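Local coordinates for protein NAD-dependent aldehyde dehydrogenase (Burkholderia multivorans, PDB 5UJU) that probably oxidises aldehydes to the corresponding carboxylic acids with NAD+ as electron acceptor, at residues N233-P239 with V267-T273; P97-I101 with L284-I290; P217-Y222 with P246-T250; E67-P71 with R255-R259. All blocks are in the same frame, centred on the assembly; numbering follows the deposited sequence.

Overall arrangement
Contact 1 is the hub: it pairs strands 234-238 and 268-270 in the parallel part of a mixed sheet, in the Rossmann-like NAD-binding region expected of an aldehyde dehydrogenase, and the other three contacts touch it. Between centres, contact 2 (helix 97-132 with the end of helix 278-285) is about 10 Å from it, and contacts 3 and 4 about 11 Å each. Contacts 3 and 4 share helix 245-260 without touching; contacts 2 and 3 do not touch either, but L100 of contact 2 packs on Q70 and P71 of contact 4. Segments 67-71 and 97-101 come first along the chain, so an early loop and helix pack on a later beta-alpha-beta unit.

Contact 1 (N233-P239 with V267-T273); sequences NTVIVKP and VVTLLAT
Two short parallel strands, 234-238 and 268-270, run side by side at 17° with axes 4.8 Å apart. Both are extended; V267, just before the second, is helical (-51/-33). V235 is level with V268, I236 with T269 and V237 with L270, CA-CA 4.9 to 5.0 Å. The hydrogen bonds alternate in direction: V235 N to V267 O 2.8 Å, T269 N to V235 O 3.1 Å, V237 N to T269 O 2.9 Å and L271 N to V237 O 2.8 Å. T234 CG2 against V267 CG2, 4.1 Å, closes one end. V235, V237 and V268, all t, form a ridge on one face, V237 CG2 4.3 Å from V268 CG1; helix 217-230 packs on V235 and V268. L270 (t, p) extends the ridge, setting CD1 against P239 CG at 3.7 Å. These are the two strands of a right-handed beta-alpha-beta crossover through helix 245-260, characteristic of the Rossmann-like NAD-binding domain of aldehyde dehydrogenases. On the other face I236 (m, t) nestles CG2 against L271 CB at 4.0 Å, and helix 97-132 touches I236 and L271. A water bridges V235 O (2.8 Å) and T269 OG1 (2.9 Å). At the end of strand 234-238, the bent K238 chain lays CG 3.9 Å from L271 CD2; its NZ bonds P239 O at 3.0 Å and forms a salt bridge with D277.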
loop_
_atom_site.group_PDB
_atom_site.type_symbol
_atom_site.label_atom_id
_atom_site.label_comp_id
_atom_site.label_asym_id
_atom_site.label_seq_id
_atom_site.Cartn_x
_atom_site.Cartn_y
_atom_site.Cartn_z
ATOM N N ASN A 233 7.678 8.906 -10.897
ATOM C CA ASN A 233 7.676 10.051 -10.014
ATOM C C ASN A 233 8.961 10.848 -10.188
ATOM O O ASN A 233 9.969 10.337 -10.671
ATOM C CB ASN A 233 7.536 9.582 -8.555
ATOM C CG ASN A 233 6.238 8.867 -8.316
ATOM O OD1 ASN A 233 5.218 9.504 -8.119
ATOM N ND2 ASN A 233 6.255 7.533 -8.378
ATOM N N THR A 234 8.918 12.111 -9.770
ATOM C CA THR A 234 10.137 12.883 -9.579
ATOM C C THR A 234 10.595 12.706 -8.129
ATOM O O THR A 234 9.807 12.334 -7.260
ATOM C CB THR A 234 9.907 14.363 -9.897
ATOM O OG1 THR A 234 8.776 14.837 -9.157
ATOM C CG2 THR A 234 9.659 14.587 -11.415
ATOM N N VAL A 235 11.884 12.956 -7.872
ATOM C CA VAL A 235 12.487 12.623 -6.579
ATOM C C VAL A 235 13.369 13.766 -6.091
ATOM O O VAL A 235 14.225 14.256 -6.832
ATOM C CB VAL A 235 13.321 11.328 -6.664
ATOM C CG1 VAL A 235 13.766 10.896 -5.285
ATOM C CG2 VAL A 235 12.528 10.220 -7.339
ATOM N N ILE A 236 13.203 14.147 -4.827
ATOM C CA ILE A 236 14.151 15.004 -4.118
ATOM C C ILE A 236 14.901 14.106 -3.143
ATOM O O ILE A 236 14.278 13.437 -2.301
ATOM C CB ILE A 236 13.454 16.160 -3.378
ATOM C CG1 ILE A 236 12.720 17.094 -4.366
ATOM C CG2 ILE A 236 14.454 16.939 -2.537
ATOM C CD1 ILE A 236 11.773 18.080 -3.693
ATOM N N VAL A 237 16.221 14.035 -3.293
ATOM C CA VAL A 237 17.061 13.195 -2.443
ATOM C C VAL A 237 17.679 14.081 -1.373
ATOM O O VAL A 237 18.441 15.005 -1.688
ATOM C CB VAL A 237 18.144 12.471 -3.255
ATOM C CG1 VAL A 237 19.010 11.613 -2.344
ATOM C CG2 VAL A 237 17.513 11.623 -4.360
ATOM N N LYS A 238 17.338 13.807 -0.112
ATOM C CA LYS A 238 17.837 14.542 1.047
ATOM C C LYS A 238 18.705 13.607 1.876
ATOM O O LYS A 238 18.188 12.895 2.752
ATOM C CB LYS A 238 16.671 15.079 1.888
ATOM C CG LYS A 238 17.004 16.310 2.738
ATOM C CD LYS A 238 18.014 16.056 3.850
ATOM C CE LYS A 238 17.448 15.115 4.924
ATOM N NZ LYS A 238 18.481 14.903 5.992
ATOM N N PRO A 239 20.014 13.555 1.653
ATOM C CA PRO A 239 20.836 12.606 2.412
ATOM C C PRO A 239 20.988 13.028 3.864
ATOM O O PRO A 239 20.766 14.177 4.252
ATOM C CB PRO A 239 22.197 12.621 1.693
ATOM C CG PRO A 239 21.959 13.376 0.378
ATOM C CD PRO A 239 20.785 14.275 0.622
ATOM N N VAL A 267 14.115 15.979 -12.813
ATOM C CA VAL A 267 13.396 14.814 -12.302
ATOM C C VAL A 267 14.041 14.320 -11.006
ATOM O O VAL A 267 13.339 13.882 -10.090
ATOM C CB VAL A 267 13.325 13.710 -13.385
ATOM C CG1 VAL A 267 12.871 12.368 -12.782
ATOM C CG2 VAL A 267 12.345 14.135 -14.487
ATOM N N VAL A 268 15.368 14.455 -10.869
ATOM C CA VAL A 268 16.072 14.092 -9.633
ATOM C C VAL A 268 16.937 15.265 -9.183
ATOM O O VAL A 268 17.790 15.738 -9.946
ATOM C CB VAL A 268 16.936 12.833 -9.810
ATOM C CG1 VAL A 268 17.699 12.531 -8.520
ATOM C CG2 VAL A 268 16.067 11.656 -10.214
ATOM N N THR A 269 16.736 15.721 -7.940
ATOM C CA THR A 269 17.529 16.805 -7.368
ATOM C C THR A 269 18.103 16.385 -6.019
ATOM O O THR A 269 17.662 15.408 -5.403
ATOM C CB THR A 269 16.713 18.096 -7.193
ATOM O OG1 THR A 269 15.522 17.824 -6.448
ATOM C CG2 THR A 269 16.339 18.688 -8.562
ATOM N N LEU A 270 19.093 17.145 -5.559
ATOM C CA LEU A 270 19.819 16.840 -4.331
ATOM C C LEU A 270 19.650 17.995 -3.359
ATOM O O LEU A 270 20.049 19.124 -3.660
ATOM C CB LEU A 270 21.307 16.619 -4.616
ATOM C CG LEU A 270 22.111 16.310 -3.356
ATOM C CD1 LEU A 270 21.994 14.811 -3.026
ATOM C CD2 LEU A 270 23.578 16.759 -3.481
ATOM N N LEU A 271 19.085 17.718 -2.192
ATOM C CA LEU A 271 18.918 18.731 -1.157
ATOM C C LEU A 271 19.948 18.425 -0.061
ATOM O O LEU A 271 19.663 17.702 0.899
ATOM C CB LEU A 271 17.477 18.734 -0.619
ATOM C CG LEU A 271 17.164 19.741 0.509
ATOM C CD1 LEU A 271 17.370 21.139 0.011
ATOM C CD2 LEU A 271 15.750 19.584 1.058
ATOM N N ALA A 272 21.152 18.963 -0.222
ATOM C CA ALA A 272 22.184 18.819 0.793
ATOM C C ALA A 272 21.906 19.790 1.926
ATOM O O ALA A 272 21.402 20.894 1.698
ATOM C CB ALA A 272 23.566 19.082 0.205
ATOM N N THR A 273 22.217 19.371 3.154
ATOM C CA THR A 273 21.935 20.187 4.324
ATOM C C THR A 273 23.105 20.135 5.300
ATOM O O THR A 273 23.999 19.283 5.212
ATOM C CB THR A 273 20.648 19.729 5.036
ATOM O OG1 THR A 273 20.802 18.374 5.485
ATOM C CG2 THR A 273 19.465 19.782 4.096
HETATM O O HOH W 1 13.518 16.646 -8.136
HETATM O O HOH W 2 22.106 16.466 3.817
#

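Contact 2 (P97-I101 with L284-I290); sequences PDALI and LALRPEI
The first turn of helix 97-132, with I101 N bonded to P97 O at 2.8 Å, meets the end of helix 278-285 and the type I beta turn R287-I290 that follows; the nearest CA pair is P97-L284 at 6.4 Å. R287 N still bonds L284 O at 3.1 Å, and I290 N closes the turn on R287 O at 3.0 Å. Apolar contacts centre on I101 (m, t), which points at the turn: its CD1 lies 3.8 Å from L284 CD1 and its CG1 4.4 Å from I290 CD1. L284 (t, p) also brings CD1 to 3.9 Å from P97 CB. I101 CG2 rests on the aliphatic part of E289, 3.6 Å from E289 CG, and I101 CD1 covers one face of the R287 guanidinium, 3.6 Å from R287 CZ. The charged contacts form a network around that guanidinium. R287, m at chi1 to chi3, curls back so that NE meets E289 OE1 at 3.0 Å and NH2 meets E289 OE2 at 3.1 Å; its NH1 makes a weak, salt-bridged hydrogen bond to D98 OD2 at 3.3 Å. One water joins R287 NH2 (3.1 Å) to D98 O (2.8 Å). This helix-to-turn junction lies beside the sheet, L284 and I290 both touching L209 of strand 191-211. E289 holds R287 more firmly than D98 does, so the charge is mostly settled within the turn, while the apolar contacts of I101 carry much of the join.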
loop_
_atom_site.group_PDB
_atom_site.type_symbol
_atom_site.label_atom_id
_atom_site.label_comp_id
_atom_site.label_asym_id
_atom_site.label_seq_id
_atom_site.Cartn_x
_atom_site.Cartn_y
_atom_site.Cartn_z
ATOM N N PRO A 97 14.082 23.890 -0.290
ATOM C CA PRO A 97 12.978 22.974 -0.622
ATOM C C PRO A 97 12.012 23.572 -1.627
ATOM O O PRO A 97 11.592 22.890 -2.568
ATOM C CB PRO A 97 12.308 22.734 0.740
ATOM C CG PRO A 97 13.416 22.900 1.732
ATOM C CD PRO A 97 14.354 23.942 1.163
ATOM N N ASP A 98 11.656 24.846 -1.439
ATOM C CA ASP A 98 10.782 25.555 -2.365
ATOM C C ASP A 98 11.274 25.460 -3.806
ATOM O O ASP A 98 10.524 25.069 -4.709
ATOM C CB ASP A 98 10.704 27.012 -1.935
ATOM C CG ASP A 98 9.302 27.499 -1.838
ATOM O OD1 ASP A 98 8.729 27.824 -2.895
ATOM O OD2 ASP A 98 8.771 27.530 -0.707
ATOM N N ALA A 99 12.535 25.827 -4.036
ATOM C CA ALA A 99 13.084 25.811 -5.391
ATOM C C ALA A 99 13.105 24.400 -5.972
ATOM O O ALA A 99 12.818 24.208 -7.157
ATOM C CB ALA A 99 14.488 26.411 -5.395
ATOM N N LEU A 100 13.439 23.395 -5.158
ATOM C CA LEU A 100 13.538 22.047 -5.707
ATOM C C LEU A 100 12.160 21.458 -5.958
ATOM O O LEU A 100 11.966 20.710 -6.918
ATOM C CB LEU A 100 14.355 21.143 -4.782
ATOM C CG LEU A 100 15.824 21.507 -4.578
ATOM C CD1 LEU A 100 16.500 20.408 -3.737
ATOM C CD2 LEU A 100 16.561 21.678 -5.905
ATOM N N ILE A 101 11.186 21.774 -5.105
ATOM C CA ILE A 101 9.819 21.347 -5.385
ATOM C C ILE A 101 9.324 21.955 -6.700
ATOM O O ILE A 101 8.681 21.271 -7.512
ATOM C CB ILE A 101 8.894 21.709 -4.213
ATOM C CG1 ILE A 101 9.122 20.749 -3.036
ATOM C CG2 ILE A 101 7.430 21.713 -4.663
ATOM C CD1 ILE A 101 8.364 21.140 -1.797
ATOM N N LEU A 284 9.479 20.314 4.870
ATOM C CA LEU A 284 9.477 19.676 3.558
ATOM C C LEU A 284 8.545 18.466 3.524
ATOM O O LEU A 284 7.759 18.303 2.583
ATOM C CB LEU A 284 10.908 19.268 3.193
ATOM C CG LEU A 284 11.099 18.512 1.885
ATOM C CD1 LEU A 284 10.502 19.321 0.717
ATOM C CD2 LEU A 284 12.571 18.257 1.656
ATOM N N ALA A 285 8.599 17.619 4.559
ATOM C CA ALA A 285 7.793 16.406 4.570
ATOM C C ALA A 285 6.302 16.697 4.569
ATOM O O ALA A 285 5.521 15.843 4.130
ATOM C CB ALA A 285 8.148 15.547 5.786
ATOM N N LEU A 286 5.886 17.880 5.036
ATOM C CA LEU A 286 4.477 18.239 5.081
ATOM C C LEU A 286 3.999 18.996 3.833
ATOM O O LEU A 286 2.809 19.321 3.748
ATOM C CB LEU A 286 4.197 19.097 6.327
ATOM C CG LEU A 286 4.455 18.446 7.699
ATOM C CD1 LEU A 286 3.884 19.270 8.836
ATOM C CD2 LEU A 286 3.872 17.051 7.733
ATOM N N ARG A 287 4.869 19.277 2.857
ATOM C CA ARG A 287 4.415 20.041 1.683
ATOM C C ARG A 287 3.398 19.235 0.880
ATOM O O ARG A 287 3.570 18.028 0.693
ATOM C CB ARG A 287 5.584 20.425 0.770
ATOM C CG ARG A 287 6.478 21.515 1.324
ATOM C CD ARG A 287 5.774 22.862 1.206
ATOM N NE ARG A 287 5.593 23.260 -0.201
ATOM C CZ ARG A 287 6.439 24.043 -0.875
ATOM N NH1 ARG A 287 7.530 24.508 -0.277
ATOM N NH2 ARG A 287 6.202 24.361 -2.150
ATOM N N PRO A 288 2.335 19.872 0.387
ATOM C CA PRO A 288 1.331 19.119 -0.379
ATOM C C PRO A 288 1.893 18.483 -1.627
ATOM O O PRO A 288 1.331 17.484 -2.097
ATOM C CB PRO A 288 0.255 20.169 -0.707
ATOM C CG PRO A 288 0.850 21.491 -0.369
ATOM C CD PRO A 288 1.893 21.238 0.692
ATOM N N GLU A 289 2.997 19.013 -2.171
ATOM C CA GLU A 289 3.598 18.437 -3.371
ATOM C C GLU A 289 4.330 17.135 -3.096
ATOM O O GLU A 289 4.547 16.349 -4.023
ATOM C CB GLU A 289 4.585 19.428 -4.006
ATOM C CG GLU A 289 3.980 20.770 -4.467
ATOM C CD GLU A 289 4.035 21.863 -3.394
ATOM O OE1 GLU A 289 4.209 21.557 -2.190
ATOM O OE2 GLU A 289 3.937 23.044 -3.761
ATOM N N ILE A 290 4.710 16.873 -1.849
ATOM C CA ILE A 290 5.442 15.655 -1.525
ATOM C C ILE A 290 4.407 14.546 -1.326
ATOM O O ILE A 290 3.622 14.575 -0.374
ATOM C CB ILE A 290 6.319 15.854 -0.284
ATOM C CG1 ILE A 290 7.337 16.965 -0.555
ATOM C CG2 ILE A 290 7.015 14.536 0.133
ATOM C CD1 ILE A 290 8.304 16.627 -1.689
HETATM O O HOH W 3 7.719 25.407 -4.663
#

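Contact 3 (P217-Y222 with P246-T250); sequences PTWNGY and PLAIT
L247 (m, t) fills the apolar centre, its CD1 4.3 Å from P217 CB, its CD2 4.1 Å from Y222 CE1 at the edge of the ring. At G221 a CB would point toward L247 and would clash with the backbone oxygen of P217. Beside this, two proline rings meet at P217 CG to P246 CG, 3.9 Å, and T218 CG2 touches P246 CB at 4.0 Å. The helical segments 217-222 and 246-250 have axes 10.2 Å apart at 56°, with T218 and L247 closest (CA-CA 6.6 Å). They belong to successive helices of what is probably the Rossmann-like NAD-binding region, flanking strand 234-238 in sequence. Helices 134-145 and 158-175 pack around them. At the polar edge, Y222 (m) reaches across so that its OH lies 2.7 Å from T250 OG1, while T250, in the m rotamer, hydrogen-bonds P246 O from OG1 at 2.8 Å, and T218 OG1 bonds G156 O.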
loop_
_atom_site.group_PDB
_atom_site.type_symbol
_atom_site.label_atom_id
_atom_site.label_comp_id
_atom_site.label_asym_id
_atom_site.label_seq_id
_atom_site.Cartn_x
_atom_site.Cartn_y
_atom_site.Cartn_z
ATOM N N PRO A 217 23.887 4.793 3.114
ATOM C CA PRO A 217 23.188 5.805 2.300
ATOM C C PRO A 217 22.638 5.257 0.993
ATOM O O PRO A 217 21.485 5.552 0.638
ATOM C CB PRO A 217 24.267 6.880 2.077
ATOM C CG PRO A 217 25.580 6.153 2.229
ATOM C CD PRO A 217 25.319 5.099 3.291
ATOM N N THR A 218 23.421 4.458 0.265
ATOM C CA THR A 218 22.908 3.909 -0.987
ATOM C C THR A 218 22.076 2.646 -0.758
ATOM O O THR A 218 21.029 2.470 -1.388
ATOM C CB THR A 218 24.058 3.635 -1.960
ATOM O OG1 THR A 218 25.008 2.745 -1.356
ATOM C CG2 THR A 218 24.753 4.942 -2.345
ATOM N N TRP A 219 22.519 1.752 0.122
ATOM C CA TRP A 219 21.804 0.489 0.299
ATOM C C TRP A 219 20.395 0.729 0.817
ATOM O O TRP A 219 19.433 0.114 0.339
ATOM C CB TRP A 219 22.563 -0.421 1.254
ATOM C CG TRP A 219 22.112 -1.872 1.202
ATOM C CD1 TRP A 219 22.669 -2.879 0.462
ATOM C CD2 TRP A 219 21.029 -2.467 1.937
ATOM N NE1 TRP A 219 22.000 -4.064 0.692
ATOM C CE2 TRP A 219 20.987 -3.836 1.588
ATOM C CE3 TRP A 219 20.092 -1.975 2.856
ATOM C CZ2 TRP A 219 20.045 -4.718 2.123
ATOM C CZ3 TRP A 219 19.153 -2.855 3.385
ATOM C CH2 TRP A 219 19.139 -4.209 3.015
ATOM N N ASN A 220 20.257 1.606 1.813
ATOM C CA ASN A 220 18.932 1.975 2.294
ATOM C C ASN A 220 18.254 3.017 1.413
ATOM O O ASN A 220 17.023 3.035 1.337
ATOM C CB ASN A 220 18.992 2.489 3.737
ATOM C CG ASN A 220 19.201 1.371 4.749
ATOM O OD1 ASN A 220 20.146 1.388 5.530
ATOM N ND2 ASN A 220 18.300 0.398 4.740
ATOM N N GLY A 221 19.014 3.899 0.765
ATOM C CA GLY A 221 18.391 4.953 -0.020
ATOM C C GLY A 221 17.913 4.520 -1.395
ATOM O O GLY A 221 16.874 4.994 -1.872
ATOM N N TYR A 222 18.654 3.618 -2.043
ATOM C CA TYR A 222 18.316 3.245 -3.417
ATOM C C TYR A 222 16.930 2.641 -3.586
ATOM O O TYR A 222 16.283 2.960 -4.600
ATOM C CB TYR A 222 19.348 2.269 -3.992
ATOM C CG TYR A 222 20.609 2.922 -4.471
ATOM C CD1 TYR A 222 20.859 4.263 -4.228
ATOM C CD2 TYR A 222 21.564 2.189 -5.157
ATOM C CE1 TYR A 222 22.050 4.862 -4.664
ATOM C CE2 TYR A 222 22.728 2.770 -5.591
ATOM C CZ TYR A 222 22.964 4.101 -5.352
ATOM O OH TYR A 222 24.134 4.663 -5.799
ATOM N N PRO A 246 27.937 9.968 -1.298
ATOM C CA PRO A 246 27.460 8.807 -2.072
ATOM C C PRO A 246 26.166 9.072 -2.820
ATOM O O PRO A 246 26.004 8.574 -3.941
ATOM C CB PRO A 246 27.292 7.701 -1.001
ATOM C CG PRO A 246 28.221 8.093 0.084
ATOM C CD PRO A 246 28.200 9.600 0.112
ATOM N N LEU A 247 25.228 9.822 -2.229
ATOM C CA LEU A 247 23.996 10.126 -2.938
ATOM C C LEU A 247 24.152 11.302 -3.896
ATOM O O LEU A 247 23.420 11.376 -4.881
ATOM C CB LEU A 247 22.870 10.398 -1.948
ATOM C CG LEU A 247 22.437 9.090 -1.265
ATOM C CD1 LEU A 247 21.580 9.395 -0.050
ATOM C CD2 LEU A 247 21.695 8.170 -2.254
ATOM N N ALA A 248 25.092 12.215 -3.637
ATOM C CA ALA A 248 25.364 13.285 -4.602
ATOM C C ALA A 248 25.910 12.715 -5.904
ATOM O O ALA A 248 25.474 13.106 -6.996
ATOM C CB ALA A 248 26.350 14.293 -4.015
ATOM N N ILE A 249 26.861 11.778 -5.803
ATOM C CA ILE A 249 27.350 11.064 -6.981
ATOM C C ILE A 249 26.195 10.367 -7.688
ATOM O O ILE A 249 26.084 10.414 -8.919
ATOM C CB ILE A 249 28.447 10.057 -6.580
ATOM C CG1 ILE A 249 29.682 10.765 -6.036
ATOM C CG2 ILE A 249 28.816 9.151 -7.748
ATOM C CD1 ILE A 249 30.651 9.800 -5.354
ATOM N N THR A 250 25.317 9.712 -6.911
ATOM C CA THR A 250 24.168 9.009 -7.479
ATOM C C THR A 250 23.246 9.967 -8.238
ATOM O O THR A 250 22.820 9.687 -9.368
ATOM C CB THR A 250 23.390 8.297 -6.365
ATOM O OG1 THR A 250 24.242 7.350 -5.685
ATOM C CG2 THR A 250 22.222 7.548 -6.962
#

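Contact 4 (E67-P71 with R255-R259); sequences ELDQP and RDVLR
R255 lays one face of its guanidinium against Q70 CB, 3.8 Å from R255 NH2. Its aliphatic part meets L68, with L68 CD2 4.0 Å from R255 CD. The chain is built m, t, p over chi1 to chi3, so it runs out from helix 255-259 and then bends toward the irregular segment 67-71, which is extended except at D69. The backbones stay well apart, the nearest CA atoms being L68 and R255 at 9.0 Å, and side chains span the gap. D69 (p) receives both arginines at their edges. R255 NH2 donates to D69 OD1 at 2.7 Å with an almost straight bond, the firmest of the set; R259 NH2 divides itself weakly between D69 OD1 at 2.9 Å and D69 OD2 at 2.8 Å. R255 and R259 are one helical turn apart, R259 N bonding R255 O at 2.9 Å, which is why one aspartate can meet both. R259 (t, t, m) turns its NH1 to D256 OD1, a salt bridge at 3.5 Å, completing a four-residue network at a partly buried surface. The loop and helix 245-260 both reach strand 268-270: Q70 NE2 bonds L270 O, R255 NH1 bonds V268 O and also N266, and L68 packs on L270, while on the helix L258 lies against V268 and against W111 of helix 97-132.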
loop_
_atom_site.group_PDB
_atom_site.type_symbol
_atom_site.label_atom_id
_atom_site.label_comp_id
_atom_site.label_asym_id
_atom_site.label_seq_id
_atom_site.Cartn_x
_atom_site.Cartn_y
_atom_site.Cartn_z
ATOM N N GLU A 67 29.506 19.960 -8.306
ATOM C CA GLU A 67 28.815 20.629 -9.402
ATOM C C GLU A 67 27.503 19.916 -9.730
ATOM O O GLU A 67 27.495 18.713 -10.015
ATOM C CB GLU A 67 29.719 20.682 -10.635
ATOM C CG GLU A 67 31.133 21.178 -10.346
ATOM C CD GLU A 67 32.173 20.603 -11.307
ATOM O OE1 GLU A 67 32.248 21.080 -12.456
ATOM O OE2 GLU A 67 32.909 19.662 -10.919
ATOM N N LEU A 68 26.399 20.652 -9.638
ATOM C CA LEU A 68 25.101 20.273 -10.190
ATOM C C LEU A 68 24.480 21.489 -10.862
ATOM O O LEU A 68 24.680 22.616 -10.405
ATOM C CB LEU A 68 24.123 19.743 -9.138
ATOM C CG LEU A 68 24.462 18.491 -8.345
ATOM C CD1 LEU A 68 23.547 18.431 -7.137
ATOM C CD2 LEU A 68 24.257 17.280 -9.231
ATOM N N ASP A 69 23.743 21.269 -11.952
ATOM C CA ASP A 69 23.052 22.360 -12.631
ATOM C C ASP A 69 21.569 22.448 -12.253
ATOM O O ASP A 69 20.728 22.793 -13.088
ATOM C CB ASP A 69 23.214 22.256 -14.146
ATOM C CG ASP A 69 22.620 20.985 -14.720
ATOM O OD1 ASP A 69 22.194 20.100 -13.946
ATOM O OD2 ASP A 69 22.540 20.897 -15.965
ATOM N N GLN A 70 21.231 22.140 -11.007
ATOM C CA GLN A 70 19.891 22.302 -10.459
ATOM C C GLN A 70 19.745 23.709 -9.886
ATOM O O GLN A 70 20.743 24.400 -9.668
ATOM C CB GLN A 70 19.631 21.248 -9.364
ATOM C CG GLN A 70 20.472 21.431 -8.130
ATOM C CD GLN A 70 20.248 20.348 -7.065
ATOM O OE1 GLN A 70 20.030 19.178 -7.383
ATOM N NE2 GLN A 70 20.346 20.741 -5.797
ATOM N N PRO A 71 18.517 24.174 -9.638
ATOM C CA PRO A 71 18.341 25.531 -9.093
ATOM C C PRO A 71 19.060 25.684 -7.764
ATOM O O PRO A 71 19.076 24.768 -6.942
ATOM C CB PRO A 71 16.821 25.659 -8.928
ATOM C CG PRO A 71 16.242 24.640 -9.829
ATOM C CD PRO A 71 17.225 23.502 -9.858
ATOM N N ARG A 255 20.974 12.299 -13.228
ATOM C CA ARG A 255 20.681 13.481 -14.034
ATOM C C ARG A 255 21.324 13.389 -15.410
ATOM O O ARG A 255 20.744 13.839 -16.405
ATOM C CB ARG A 255 21.166 14.726 -13.296
ATOM C CG ARG A 255 20.374 15.020 -12.024
ATOM C CD ARG A 255 20.972 16.180 -11.258
ATOM N NE ARG A 255 20.934 17.431 -12.020
ATOM C CZ ARG A 255 19.905 18.272 -12.004
ATOM N NH1 ARG A 255 18.824 17.989 -11.289
ATOM N NH2 ARG A 255 19.944 19.386 -12.711
ATOM N N ASP A 256 22.526 12.821 -15.480
ATOM C CA ASP A 256 23.173 12.562 -16.764
ATOM C C ASP A 256 22.279 11.732 -17.668
ATOM O O ASP A 256 22.061 12.072 -18.839
ATOM C CB ASP A 256 24.490 11.820 -16.537
ATOM C CG ASP A 256 25.591 12.723 -16.053
ATOM O OD1 ASP A 256 25.420 13.961 -16.090
ATOM O OD2 ASP A 256 26.634 12.182 -15.638
ATOM N N VAL A 257 21.776 10.615 -17.145
ATOM C CA VAL A 257 20.962 9.706 -17.940
ATOM C C VAL A 257 19.673 10.390 -18.368
ATOM O O VAL A 257 19.262 10.306 -19.532
ATOM C CB VAL A 257 20.675 8.417 -17.149
ATOM C CG1 VAL A 257 19.701 7.547 -17.913
ATOM C CG2 VAL A 257 21.987 7.669 -16.857
ATOM N N LEU A 258 19.021 11.081 -17.430
ATOM C CA LEU A 258 17.772 11.768 -17.746
ATOM C C LEU A 258 17.986 12.827 -18.820
ATOM O O LEU A 258 17.202 12.925 -19.772
ATOM C CB LEU A 258 17.186 12.395 -16.474
ATOM C CG LEU A 258 16.584 11.385 -15.492
ATOM C CD1 LEU A 258 16.675 11.903 -14.045
ATOM C CD2 LEU A 258 15.145 11.098 -15.871
ATOM N N ARG A 259 19.060 13.609 -18.699
ATOM C CA ARG A 259 19.355 14.629 -19.703
ATOM C C ARG A 259 19.600 13.994 -21.068
ATOM O O ARG A 259 19.035 14.424 -22.080
ATOM C CB ARG A 259 20.575 15.442 -19.266
ATOM C CG ARG A 259 20.778 16.747 -20.033
ATOM C CD ARG A 259 22.081 17.428 -19.605
ATOM N NE ARG A 259 22.010 18.027 -18.270
ATOM C CZ ARG A 259 22.497 17.456 -17.172
ATOM N NH1 ARG A 259 23.081 16.265 -17.244
ATOM N NH2 ARG A 259 22.400 18.068 -15.998
#